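Local coordinates for protein putative 3-hydroxybutyryl-CoA dehydratase (Rhodopseudomonas palustris, PDB 3HIN) that probably acts as a lyase of the enoyl-CoA hydratase/isomerase (crotonase) family, adding water to or removing it from acyl-CoA thioesters, at residues A[26-31]-A[200-205]; A[62-67]-A[100-105]; A[215-220]-A[239-244]. All coordinates share one frame; numbering follows the deposited sequence.

Contact 1: A[26-31]-A[200-205]; sequences VLTIGL and KALELG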
ATOM      1  N   VAL A  26     -33.550   7.704  13.570  1.00 35.97           N
ATOM      2  CA  VAL A  26     -32.935   6.838  12.581  1.00 37.13           C
ATOM      3  C   VAL A  26     -33.316   7.241  11.150  1.00 36.95           C
ATOM      4  O   VAL A  26     -34.508   7.207  10.745  1.00 35.89           O
ATOM      5  CB  VAL A  26     -33.327   5.359  12.792  1.00 37.14           C
ATOM      6  CG1 VAL A  26     -32.509   4.431  11.834  1.00 40.50           C
ATOM      7  CG2 VAL A  26     -33.065   4.978  14.254  1.00 37.86           C
ATOM      8  N   LEU A  27     -32.297   7.629  10.401  1.00 36.92           N
ATOM      9  CA  LEU A  27     -32.431   7.897   8.971  1.00 36.38           C
ATOM     10  C   LEU A  27     -32.427   6.563   8.246  1.00 36.94           C
ATOM     11  O   LEU A  27     -31.439   5.821   8.298  1.00 36.57           O
ATOM     12  CB  LEU A  27     -31.284   8.752   8.498  1.00 36.19           C
ATOM     13  CG  LEU A  27     -31.291   9.219   7.031  1.00 37.85           C
ATOM     14  CD1 LEU A  27     -32.366  10.288   6.811  1.00 37.33           C
ATOM     15  CD2 LEU A  27     -29.920   9.675   6.599  1.00 37.38           C
ATOM     16  N   THR A  28     -33.542   6.217   7.619  1.00 36.55           N
ATOM     17  CA  THR A  28     -33.552   4.977   6.906  1.00 36.17           C
ATOM     18  C   THR A  28     -33.410   5.190   5.426  1.00 36.63           C
ATOM     19  O   THR A  28     -34.083   6.075   4.868  1.00 38.37           O
ATOM     20  CB  THR A  28     -34.797   4.123   7.225  1.00 36.49           C
ATOM     21  OG1 THR A  28     -35.963   4.705   6.639  1.00 35.60           O
ATOM     22  CG2 THR A  28     -34.911   3.965   8.772  1.00 32.44           C
ATOM     23  N   ILE A  29     -32.592   4.346   4.795  1.00 34.69           N
ATOM     24  CA  ILE A  29     -32.218   4.524   3.407  1.00 34.39           C
ATOM     25  C   ILE A  29     -32.442   3.249   2.599  1.00 34.29           C
ATOM     26  O   ILE A  29     -31.632   2.318   2.643  1.00 34.50           O
ATOM     27  CB  ILE A  29     -30.738   4.888   3.280  1.00 33.67           C
ATOM     28  CG1 ILE A  29     -30.437   6.232   3.931  1.00 32.50           C
ATOM     29  CG2 ILE A  29     -30.382   4.979   1.790  1.00 34.02           C
ATOM     30  CD1 ILE A  29     -28.889   6.611   3.915  1.00 34.97           C
ATOM     31  N   GLY A  30     -33.507   3.208   1.817  1.00 32.79           N
ATOM     32  CA  GLY A  30     -33.825   1.957   1.147  1.00 33.09           C
ATOM     33  C   GLY A  30     -33.401   1.949  -0.283  1.00 32.43           C
ATOM     34  O   GLY A  30     -33.771   2.830  -1.015  1.00 33.47           O
ATOM     35  N   LEU A  31     -32.581   0.978  -0.668  1.00 34.06           N
ATOM     36  CA  LEU A  31     -32.132   0.855  -2.048  1.00 32.81           C
ATOM     37  C   LEU A  31     -33.358   0.400  -2.849  1.00 33.82           C
ATOM     38  O   LEU A  31     -34.002  -0.614  -2.519  1.00 32.77           O
ATOM     39  CB  LEU A  31     -31.041  -0.210  -2.163  1.00 33.51           C
ATOM     40  CG  LEU A  31     -29.574   0.174  -1.860  1.00 33.87           C
ATOM     41  CD1 LEU A  31     -29.353   1.325  -0.893  1.00 34.12           C
ATOM     42  CD2 LEU A  31     -28.778  -1.047  -1.491  1.00 33.98           C
ATOM     43  N   LYS A 200     -34.888  -5.796  12.850  1.00 34.33           N
ATOM     44  CA  LYS A 200     -33.743  -5.893  13.769  1.00 34.53           C
ATOM     45  C   LYS A 200     -32.840  -4.640  13.634  1.00 34.11           C
ATOM     46  O   LYS A 200     -32.429  -4.019  14.630  1.00 33.97           O
ATOM     47  CB  LYS A 200     -32.932  -7.184  13.557  1.00 33.92           C
ATOM     48  CG  LYS A 200     -31.715  -7.264  14.497  1.00 34.06           C
ATOM     49  CD  LYS A 200     -32.200  -7.429  15.984  1.00 33.42           C
ATOM     50  CE  LYS A 200     -31.092  -7.920  16.912  1.00 34.94           C
ATOM     51  NZ  LYS A 200     -31.533  -8.026  18.336  1.00 30.60           N
ATOM     52  N   ALA A 201     -32.565  -4.244  12.401  1.00 34.34           N
ATOM     53  CA  ALA A 201     -31.609  -3.177  12.157  1.00 33.41           C
ATOM     54  C   ALA A 201     -32.164  -1.942  12.773  1.00 34.17           C
ATOM     55  O   ALA A 201     -31.398  -1.130  13.319  1.00 33.88           O
ATOM     56  CB  ALA A 201     -31.371  -2.966  10.651  1.00 34.89           C
ATOM     57  N   LEU A 202     -33.486  -1.785  12.696  1.00 33.51           N
ATOM     58  CA  LEU A 202     -34.089  -0.608  13.270  1.00 35.12           C
ATOM     59  C   LEU A 202     -34.078  -0.649  14.803  1.00 36.29           C
ATOM     60  O   LEU A 202     -33.873   0.373  15.456  1.00 38.68           O
ATOM     61  CB  LEU A 202     -35.483  -0.393  12.718  1.00 33.72           C
ATOM     62  CG  LEU A 202     -36.128   0.978  13.015  1.00 37.90           C
ATOM     63  CD1 LEU A 202     -35.384   2.172  12.433  1.00 37.65           C
ATOM     64  CD2 LEU A 202     -37.645   1.071  12.577  1.00 43.56           C
ATOM     65  N   GLU A 203     -34.273  -1.793  15.424  1.00 36.92           N
ATOM     66  CA  GLU A 203     -34.072  -1.765  16.866  1.00 37.82           C
ATOM     67  C   GLU A 203     -32.605  -1.499  17.278  1.00 36.28           C
ATOM     68  O   GLU A 203     -32.361  -0.831  18.275  1.00 37.12           O
ATOM     69  CB  GLU A 203     -34.661  -2.994  17.557  1.00 39.40           C
ATOM     70  CG  GLU A 203     -33.802  -4.197  17.370  1.00 45.32           C
ATOM     71  CD  GLU A 203     -33.728  -5.104  18.603  1.00 51.48           C
ATOM     72  OE1 GLU A 203     -34.815  -5.605  19.005  1.00 51.14           O
ATOM     73  OE2 GLU A 203     -32.574  -5.350  19.087  1.00 50.20           O
ATOM     74  N   LEU A 204     -31.633  -2.004  16.517  1.00 35.20           N
ATOM     75  CA  LEU A 204     -30.245  -1.629  16.746  1.00 34.70           C
ATOM     76  C   LEU A 204     -30.031  -0.150  16.570  1.00 33.76           C
ATOM     77  O   LEU A 204     -29.324   0.453  17.350  1.00 32.39           O
ATOM     78  CB  LEU A 204     -29.273  -2.398  15.860  1.00 34.35           C
ATOM     79  CG  LEU A 204     -29.273  -3.908  16.130  1.00 34.01           C
ATOM     80  CD1 LEU A 204     -28.346  -4.589  15.164  1.00 37.62           C
ATOM     81  CD2 LEU A 204     -28.779  -4.211  17.494  1.00 38.65           C
ATOM     82  N   GLY A 205     -30.648   0.460  15.557  1.00 34.23           N
ATOM     83  CA  GLY A 205     -30.440   1.930  15.352  1.00 33.47           C
ATOM     84  C   GLY A 205     -31.017   2.715  16.542  1.00 32.55           C
ATOM     85  O   GLY A 205     -30.395   3.650  17.052  1.00 31.50           O
TER

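Contact 2: A[62-67]-A[100-105]; sequences VVIHGI and DKIQYC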
ATOM      1  N   VAL A  62     -28.206   5.403  11.104  1.00 32.74           N
ATOM      2  CA  VAL A  62     -28.582   5.190   9.724  1.00 33.32           C
ATOM      3  C   VAL A  62     -28.765   3.703   9.514  1.00 31.98           C
ATOM      4  O   VAL A  62     -27.849   2.938   9.807  1.00 33.65           O
ATOM      5  CB  VAL A  62     -27.485   5.644   8.701  1.00 32.46           C
ATOM      6  CG1 VAL A  62     -28.042   5.472   7.308  1.00 31.18           C
ATOM      7  CG2 VAL A  62     -27.117   7.056   8.885  1.00 31.63           C
ATOM      8  N   VAL A  63     -29.934   3.299   9.008  1.00 31.69           N
ATOM      9  CA  VAL A  63     -30.153   1.920   8.527  1.00 31.23           C
ATOM     10  C   VAL A  63     -30.233   1.951   7.005  1.00 32.16           C
ATOM     11  O   VAL A  63     -31.081   2.665   6.445  1.00 32.39           O
ATOM     12  CB  VAL A  63     -31.460   1.340   9.086  1.00 30.70           C
ATOM     13  CG1 VAL A  63     -31.838   0.041   8.366  1.00 29.81           C
ATOM     14  CG2 VAL A  63     -31.266   1.070  10.606  1.00 33.98           C
ATOM     15  N   ILE A  64     -29.356   1.202   6.330  1.00 32.44           N
ATOM     16  CA  ILE A  64     -29.462   1.018   4.907  1.00 32.15           C
ATOM     17  C   ILE A  64     -30.048  -0.357   4.593  1.00 34.51           C
ATOM     18  O   ILE A  64     -29.629  -1.367   5.147  1.00 36.65           O
ATOM     19  CB  ILE A  64     -28.137   1.078   4.254  1.00 32.83           C
ATOM     20  CG1 ILE A  64     -27.470   2.395   4.535  1.00 29.14           C
ATOM     21  CG2 ILE A  64     -28.287   0.833   2.688  1.00 29.09           C
ATOM     22  CD1 ILE A  64     -26.028   2.375   4.045  1.00 34.53           C
ATOM     23  N   HIS A  65     -31.028  -0.395   3.723  1.00 32.63           N
ATOM     24  CA  HIS A  65     -31.799  -1.621   3.565  1.00 32.82           C
ATOM     25  C   HIS A  65     -32.287  -1.734   2.140  1.00 31.56           C
ATOM     26  O   HIS A  65     -32.176  -0.802   1.415  1.00 30.70           O
ATOM     27  CB  HIS A  65     -32.969  -1.625   4.549  1.00 32.25           C
ATOM     28  CG  HIS A  65     -33.981  -0.552   4.315  1.00 33.05           C
ATOM     29  ND1 HIS A  65     -35.274  -0.821   3.890  1.00 32.06           N
ATOM     30  CD2 HIS A  65     -33.924   0.780   4.521  1.00 32.28           C
ATOM     31  CE1 HIS A  65     -35.940   0.313   3.773  1.00 34.41           C
ATOM     32  NE2 HIS A  65     -35.150   1.297   4.171  1.00 34.68           N
ATOM     33  N   GLY A  66     -32.763  -2.899   1.719  1.00 32.35           N
ATOM     34  CA  GLY A  66     -33.207  -3.054   0.320  1.00 34.30           C
ATOM     35  C   GLY A  66     -34.726  -3.155   0.191  1.00 35.27           C
ATOM     36  O   GLY A  66     -35.425  -3.760   1.043  1.00 34.86           O
ATOM     37  N   ILE A  67     -35.273  -2.493  -0.827  1.00 38.06           N
ATOM     38  CA  ILE A  67     -36.702  -2.630  -1.115  1.00 37.79           C
ATOM     39  C   ILE A  67     -36.726  -3.868  -1.991  1.00 38.48           C
ATOM     40  O   ILE A  67     -35.875  -3.998  -2.845  1.00 39.20           O
ATOM     41  CB  ILE A  67     -37.236  -1.447  -1.905  1.00 38.11           C
ATOM     42  CG1 ILE A  67     -36.894  -0.124  -1.183  1.00 38.76           C
ATOM     43  CG2 ILE A  67     -38.773  -1.587  -2.131  1.00 39.93           C
ATOM     44  CD1 ILE A  67     -37.728   0.173   0.112  1.00 37.42           C
ATOM     45  N   ASP A 100     -16.764   6.179   1.778  1.00 37.01           N
ATOM     46  CA  ASP A 100     -16.132   6.860   2.911  1.00 36.61           C
ATOM     47  C   ASP A 100     -17.227   7.516   3.758  1.00 35.25           C
ATOM     48  O   ASP A 100     -17.089   7.619   4.970  1.00 36.40           O
ATOM     49  CB  ASP A 100     -15.163   7.966   2.445  1.00 36.25           C
ATOM     50  CG  ASP A 100     -13.774   7.451   2.098  1.00 40.45           C
ATOM     51  OD1 ASP A 100     -13.129   8.180   1.341  1.00 47.83           O
ATOM     52  OD2 ASP A 100     -13.308   6.341   2.514  1.00 43.96           O
ATOM     53  N   LYS A 101     -18.309   7.998   3.135  1.00 33.16           N
ATOM     54  CA  LYS A 101     -19.367   8.649   3.947  1.00 33.26           C
ATOM     55  C   LYS A 101     -20.131   7.616   4.784  1.00 32.74           C
ATOM     56  O   LYS A 101     -20.814   7.978   5.701  1.00 33.02           O
ATOM     57  CB  LYS A 101     -20.377   9.344   3.026  1.00 34.10           C
ATOM     58  CG  LYS A 101     -19.725  10.332   2.075  1.00 35.77           C
ATOM     59  CD  LYS A 101     -19.133  11.477   2.808  1.00 39.48           C
ATOM     60  CE  LYS A 101     -19.382  12.782   2.005  1.00 46.24           C
ATOM     61  NZ  LYS A 101     -19.135  13.973   2.918  1.00 49.68           N
ATOM     62  N   ILE A 102     -20.042   6.343   4.443  1.00 31.02           N
ATOM     63  CA  ILE A 102     -20.575   5.310   5.307  1.00 31.73           C
ATOM     64  C   ILE A 102     -19.581   4.984   6.430  1.00 32.19           C
ATOM     65  O   ILE A 102     -19.885   5.108   7.613  1.00 32.47           O
ATOM     66  CB  ILE A 102     -20.791   4.033   4.513  1.00 32.05           C
ATOM     67  CG1 ILE A 102     -21.650   4.345   3.260  1.00 33.29           C
ATOM     68  CG2 ILE A 102     -21.473   2.969   5.398  1.00 28.96           C
ATOM     69  CD1 ILE A 102     -22.259   3.049   2.578  1.00 29.37           C
ATOM     70  N   GLN A 103     -18.395   4.535   6.044  1.00 32.53           N
ATOM     71  CA  GLN A 103     -17.356   4.184   7.010  1.00 33.46           C
ATOM     72  C   GLN A 103     -17.127   5.272   8.057  1.00 34.44           C
ATOM     73  O   GLN A 103     -17.065   4.983   9.256  1.00 35.06           O
ATOM     74  CB  GLN A 103     -15.975   3.959   6.297  1.00 34.44           C
ATOM     75  CG  GLN A 103     -14.866   3.422   7.313  1.00 34.58           C
ATOM     76  CD  GLN A 103     -13.602   2.906   6.585  1.00 38.94           C
ATOM     77  OE1 GLN A 103     -13.576   2.817   5.362  1.00 34.86           O
ATOM     78  NE2 GLN A 103     -12.557   2.545   7.347  1.00 35.60           N
ATOM     79  N   TYR A 104     -16.990   6.523   7.590  1.00 35.86           N
ATOM     80  CA  TYR A 104     -16.590   7.614   8.443  1.00 36.00           C
ATOM     81  C   TYR A 104     -17.806   8.457   8.773  1.00 36.29           C
ATOM     82  O   TYR A 104     -17.676   9.621   9.148  1.00 34.46           O
ATOM     83  CB  TYR A 104     -15.416   8.459   7.838  1.00 36.23           C
ATOM     84  CG  TYR A 104     -14.195   7.616   7.641  1.00 38.96           C
ATOM     85  CD1 TYR A 104     -13.773   7.229   6.343  1.00 39.64           C
ATOM     86  CD2 TYR A 104     -13.512   7.087   8.757  1.00 35.05           C
ATOM     87  CE1 TYR A 104     -12.660   6.384   6.173  1.00 36.91           C
ATOM     88  CE2 TYR A 104     -12.402   6.251   8.606  1.00 35.77           C
ATOM     89  CZ  TYR A 104     -11.959   5.939   7.286  1.00 39.56           C
ATOM     90  OH  TYR A 104     -10.843   5.099   7.120  1.00 43.98           O
ATOM     91  N   CYS A 105     -18.989   7.859   8.668  1.00 36.44           N
ATOM     92  CA  CYS A 105     -20.213   8.584   9.048  1.00 35.92           C
ATOM     93  C   CYS A 105     -20.139   9.013  10.529  1.00 36.58           C
ATOM     94  O   CYS A 105     -19.610   8.290  11.382  1.00 36.80           O
ATOM     95  CB  CYS A 105     -21.429   7.662   8.821  1.00 36.86           C
ATOM     96  SG  CYS A 105     -23.102   8.414   9.073  1.00 35.59           S
TER

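Contact 3: A[215-220]-A[239-244]; sequences TNFAVL and SLMATV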
ATOM      1  N   THR A 215     -18.877   8.547  22.301  1.00 40.15           N
ATOM      2  CA  THR A 215     -18.767   7.115  22.233  1.00 40.08           C
ATOM      3  C   THR A 215     -18.781   6.729  20.761  1.00 39.91           C
ATOM      4  O   THR A 215     -17.906   6.018  20.333  1.00 37.52           O
ATOM      5  CB  THR A 215     -19.867   6.389  23.028  1.00 40.62           C
ATOM      6  OG1 THR A 215     -19.526   6.466  24.408  1.00 43.30           O
ATOM      7  CG2 THR A 215     -19.917   4.885  22.644  1.00 40.51           C
ATOM      8  N   ASN A 216     -19.746   7.241  19.979  1.00 40.02           N
ATOM      9  CA  ASN A 216     -19.690   7.019  18.546  1.00 41.20           C
ATOM     10  C   ASN A 216     -18.367   7.456  17.975  1.00 40.76           C
ATOM     11  O   ASN A 216     -17.801   6.740  17.165  1.00 40.19           O
ATOM     12  CB  ASN A 216     -20.810   7.664  17.720  1.00 41.37           C
ATOM     13  CG  ASN A 216     -22.159   7.141  18.094  1.00 44.84           C
ATOM     14  OD1 ASN A 216     -22.308   6.018  18.645  1.00 44.79           O
ATOM     15  ND2 ASN A 216     -23.159   7.987  17.888  1.00 44.80           N
ATOM     16  N   PHE A 217     -17.873   8.622  18.365  1.00 39.59           N
ATOM     17  CA  PHE A 217     -16.587   9.001  17.799  1.00 38.15           C
ATOM     18  C   PHE A 217     -15.470   7.928  18.061  1.00 36.90           C
ATOM     19  O   PHE A 217     -14.739   7.521  17.135  1.00 36.55           O
ATOM     20  CB  PHE A 217     -16.152  10.355  18.345  1.00 38.04           C
ATOM     21  CG  PHE A 217     -14.939  10.873  17.676  1.00 38.63           C
ATOM     22  CD1 PHE A 217     -15.033  11.444  16.437  1.00 40.51           C
ATOM     23  CD2 PHE A 217     -13.690  10.717  18.257  1.00 38.13           C
ATOM     24  CE1 PHE A 217     -13.878  11.914  15.800  1.00 45.89           C
ATOM     25  CE2 PHE A 217     -12.520  11.174  17.618  1.00 38.08           C
ATOM     26  CZ  PHE A 217     -12.629  11.763  16.395  1.00 43.06           C
ATOM     27  N   ALA A 218     -15.307   7.540  19.318  1.00 35.20           N
ATOM     28  CA  ALA A 218     -14.195   6.666  19.755  1.00 35.49           C
ATOM     29  C   ALA A 218     -14.330   5.304  19.078  1.00 35.35           C
ATOM     30  O   ALA A 218     -13.341   4.742  18.593  1.00 36.54           O
ATOM     31  CB  ALA A 218     -14.215   6.501  21.277  1.00 34.02           C
ATOM     32  N   VAL A 219     -15.560   4.797  19.015  1.00 34.79           N
ATOM     33  CA  VAL A 219     -15.780   3.492  18.474  1.00 36.01           C
ATOM     34  C   VAL A 219     -15.686   3.505  16.972  1.00 36.60           C
ATOM     35  O   VAL A 219     -14.993   2.665  16.396  1.00 38.35           O
ATOM     36  CB  VAL A 219     -17.153   2.933  18.888  1.00 20.00           C
ATOM     37  CG1 VAL A 219     -17.415   1.602  18.202  1.00 20.00           C
ATOM     38  CG2 VAL A 219     -17.234   2.786  20.400  1.00 20.00           C
ATOM     39  N   LEU A 220     -16.336   4.453  16.318  1.00 36.56           N
ATOM     40  CA  LEU A 220     -16.390   4.402  14.841  1.00 36.85           C
ATOM     41  C   LEU A 220     -15.081   4.796  14.217  1.00 37.93           C
ATOM     42  O   LEU A 220     -14.672   4.251  13.205  1.00 37.58           O
ATOM     43  CB  LEU A 220     -17.490   5.335  14.321  1.00 36.78           C
ATOM     44  CG  LEU A 220     -18.941   5.130  14.827  1.00 37.89           C
ATOM     45  CD1 LEU A 220     -19.877   6.319  14.424  1.00 35.52           C
ATOM     46  CD2 LEU A 220     -19.495   3.868  14.348  1.00 41.05           C
ATOM     47  N   SER A 239      -5.358   5.371  25.711  1.00 28.30           N
ATOM     48  CA  SER A 239      -5.393   6.138  26.987  1.00 28.59           C
ATOM     49  C   SER A 239      -5.865   7.539  26.696  1.00 28.32           C
ATOM     50  O   SER A 239      -6.642   8.093  27.435  1.00 30.33           O
ATOM     51  CB  SER A 239      -4.050   6.174  27.694  1.00 28.45           C
ATOM     52  OG  SER A 239      -3.701   4.860  28.070  1.00 24.58           O
ATOM     53  N   LEU A 240      -5.401   8.089  25.589  1.00 28.11           N
ATOM     54  CA  LEU A 240      -5.801   9.414  25.216  1.00 29.82           C
ATOM     55  C   LEU A 240      -7.297   9.516  24.831  1.00 28.54           C
ATOM     56  O   LEU A 240      -7.980  10.413  25.352  1.00 28.19           O
ATOM     57  CB  LEU A 240      -4.912   9.933  24.082  1.00 28.87           C
ATOM     58  CG  LEU A 240      -3.462  10.279  24.452  1.00 33.22           C
ATOM     59  CD1 LEU A 240      -2.621  10.378  23.147  1.00 29.04           C
ATOM     60  CD2 LEU A 240      -3.376  11.572  25.281  1.00 28.93           C
ATOM     61  N   MET A 241      -7.800   8.630  23.965  1.00 27.15           N
ATOM     62  CA  MET A 241      -9.249   8.589  23.680  1.00 27.97           C
ATOM     63  C   MET A 241     -10.064   8.379  24.921  1.00 30.44           C
ATOM     64  O   MET A 241     -11.150   9.025  25.077  1.00 30.79           O
ATOM     65  CB  MET A 241      -9.628   7.470  22.710  1.00 29.62           C
ATOM     66  CG  MET A 241     -11.049   7.608  22.103  1.00 28.91           C
ATOM     67  SD  MET A 241     -11.289   9.012  20.946  1.00 22.21           S
ATOM     68  CE  MET A 241     -11.920  10.232  21.935  1.00 30.13           C
ATOM     69  N   ALA A 242      -9.514   7.577  25.868  1.00 30.24           N
ATOM     70  CA  ALA A 242     -10.274   7.210  27.049  1.00 29.55           C
ATOM     71  C   ALA A 242     -10.470   8.389  27.965  1.00 29.78           C
ATOM     72  O   ALA A 242     -11.596   8.570  28.523  1.00 30.80           O
ATOM     73  CB  ALA A 242      -9.607   6.095  27.818  1.00 28.84           C
ATOM     74  N   THR A 243      -9.422   9.180  28.132  1.00 27.70           N
ATOM     75  CA  THR A 243      -9.452  10.262  29.076  1.00 28.04           C
ATOM     76  C   THR A 243     -10.335  11.391  28.576  1.00 28.43           C
ATOM     77  O   THR A 243     -11.028  12.071  29.369  1.00 30.00           O
ATOM     78  CB  THR A 243      -8.045  10.729  29.539  1.00 27.88           C
ATOM     79  OG1 THR A 243      -8.196  11.558  30.716  1.00 29.19           O
ATOM     80  CG2 THR A 243      -7.335  11.560  28.493  1.00 27.80           C
ATOM     81  N   VAL A 244     -10.356  11.579  27.289  1.00 28.18           N
ATOM     82  CA  VAL A 244     -11.154  12.634  26.694  1.00 29.13           C
ATOM     83  C   VAL A 244     -12.586  12.243  26.862  1.00 30.32           C
ATOM     84  O   VAL A 244     -13.409  13.065  27.306  1.00 31.12           O
ATOM     85  CB  VAL A 244     -10.809  12.817  25.208  1.00 28.73           C
ATOM     86  CG1 VAL A 244     -11.847  13.705  24.532  1.00 29.62           C
ATOM     87  CG2 VAL A 244      -9.456  13.479  25.068  1.00 25.35           C
TER

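Contact 1: A[26-31]-A[200-205]
Val26 and Leu202 carry this strand-on-helix contact, a worked example of how a branched strand residue and a leucine of a helix share one small apolar interface. A single branch of the leucine does the touching: Leu202 CD1 lies 3.7 Å from Val26 CG1, with Val26 CB almost as near, and the two side chains run obliquely across each other. The leucine has CG anti to its own nitrogen (chi1 -168°), which lets a side chain that leaves the helix at a slant bring its end to the strand. Two residues along the strand from Val26, Thr28 offers its methyl to the same leucine branch, and Thr28 CG2 reaches Leu202 CD1 at 4.1 Å, leaving the hydroxyl OG1 to a weak hydrogen bond with the carbonyl of Asp21. The other methyl of Val26, CG2, rests against the helix backbone: Gly205 presents bare main chain to the strand, and Val26 CG2 lies directly on it, 3.8 Å from Gly205 C. The segments run nearly antiparallel, at 151°, with their axes 9.5 Å apart at the closest. Strand 26-31 lies between strands 18-23 and 61-66 in the six-stranded sheet of the crotonase core. Helix 197-208 packs on this sheet, with Ala201 touching Val63 of strand 61-66 and Leu204 touching strands 130-134 and 190-192.

Contact 2: A[62-67]-A[100-105]
Ile64 meets Ile102, and Val62 meets Cys105, in two apolar pairs that join a central strand to the end of a long helix. The isoleucines touch by their terminal methyls, Ile64 CD1 to Ile102 CD1 at 4.1 Å. Their side chains run at a slant to one another, so the approach is one of ends rather than of flanks. Ile102 extends CG1 away from its carbonyl carbon (chi1 -53°) and then runs on nearly straight to CD1, which carries the methyl toward the strand although the side chain does not leave the helix in that direction. The second pair is a thiol-on-methyl packing contact, Cys105 SG lying 4.2 Å from Val62 CG2. All four residues are buried, and what joins the segments is van der Waals packing of side chains over a modest area.

Within 100-105 the backbone bonds record the end of the helix. Tyr104 N still bonds to Asp100 O at 2.8 Å, while Cys105 N reaches back only to Ile102 O, at 3.1 Å. Tyr104 is the first residue to leave helical backbone angles, and Cys105 then points its side chain to the strand. Asp100 forms a salt bridge with Arg97 inside the helix; the backbone O of Gln103 accepts from His129 NE2, and its side-chain OE1 from Arg157 NH2.

Strand 61-66 lies between strands 26-31 and 109-113, parallel to both and bonded through its backbone to each. With helix 85-103 and strand 109-113 it forms a beta-alpha-beta crossover, whose helix end packs back on the first strand. Val109 touches Val62, Ile64 and Ile102 alike, and Leu124 and Ala127 of helix 120-127 also pack on Ile102.

Contact 3: A[215-220]-A[239-244]
A surface helix-helix contact, built on one Met-aromatic pair and one close methyl contact, joins helix 213-228 to helix 231-247. The two are successive helices in the C-terminal part of the chain, forming a helical hairpin well away from the centre of the molecule. Met241 supplies everything on its side, pointing at the partner helix and meeting two consecutive residues, Phe217 and Ala218.

The sulfur approaches the phenylalanine at its edge, not over a face: Met241 SD lies 5.2 Å from the centroid of the Phe217 ring and 83° from the ring normal, practically in the ring plane. CD2 of Phe217 is the nearest ring atom, 4.0 Å from Met241 SD, and Met241 CE sits at 4.1 Å from the same carbon. The two side chains stand roughly at right angles. Met241 starts with CG anti to the backbone nitrogen (chi1 -165°) and then bends twice, a course that lays CG and SD against Ala218 while SD and CE face the ring. Contact with the alanine is tight, Ala218 CB to Met241 CG being 3.5 Å, and its small side chain lets the backbones come together, with the CA atoms of Ala218 and Met241 6.6 Å apart. Ala222, one turn further along helix 213-228, also touches Met241.

Chemically, the geometry is consistent with dispersion, perhaps aided by the polarisable sulfur meeting the C-H groups of the ring edge. No polar pairing joins these two segments, so their association here is apolar packing plus the Met-aromatic contact.

Overall arrangement
From the N terminus, strand 26-31 opens contact 1, which helix 197-208 closes after 168 intervening residues, the longest loop of the three. Within that span contact 2 opens and closes, a short loop from strand 61-66 to the end of helix 85-103. The two are joined laterally, because strands 26-31 and 61-66 are neighbours in one sheet and share backbone hydrogen bonds. Contact 3 follows in series, closing a local hairpin between helices 213-228 and 231-247. It lies about 24 Å from contact 1, centre to centre, yet reaches contact 2 where the side chain of Leu220 touches the carbonyl oxygen of Cys105. Thus the six-stranded sheet, helices 85-103 and 197-208, and that hairpin are linked.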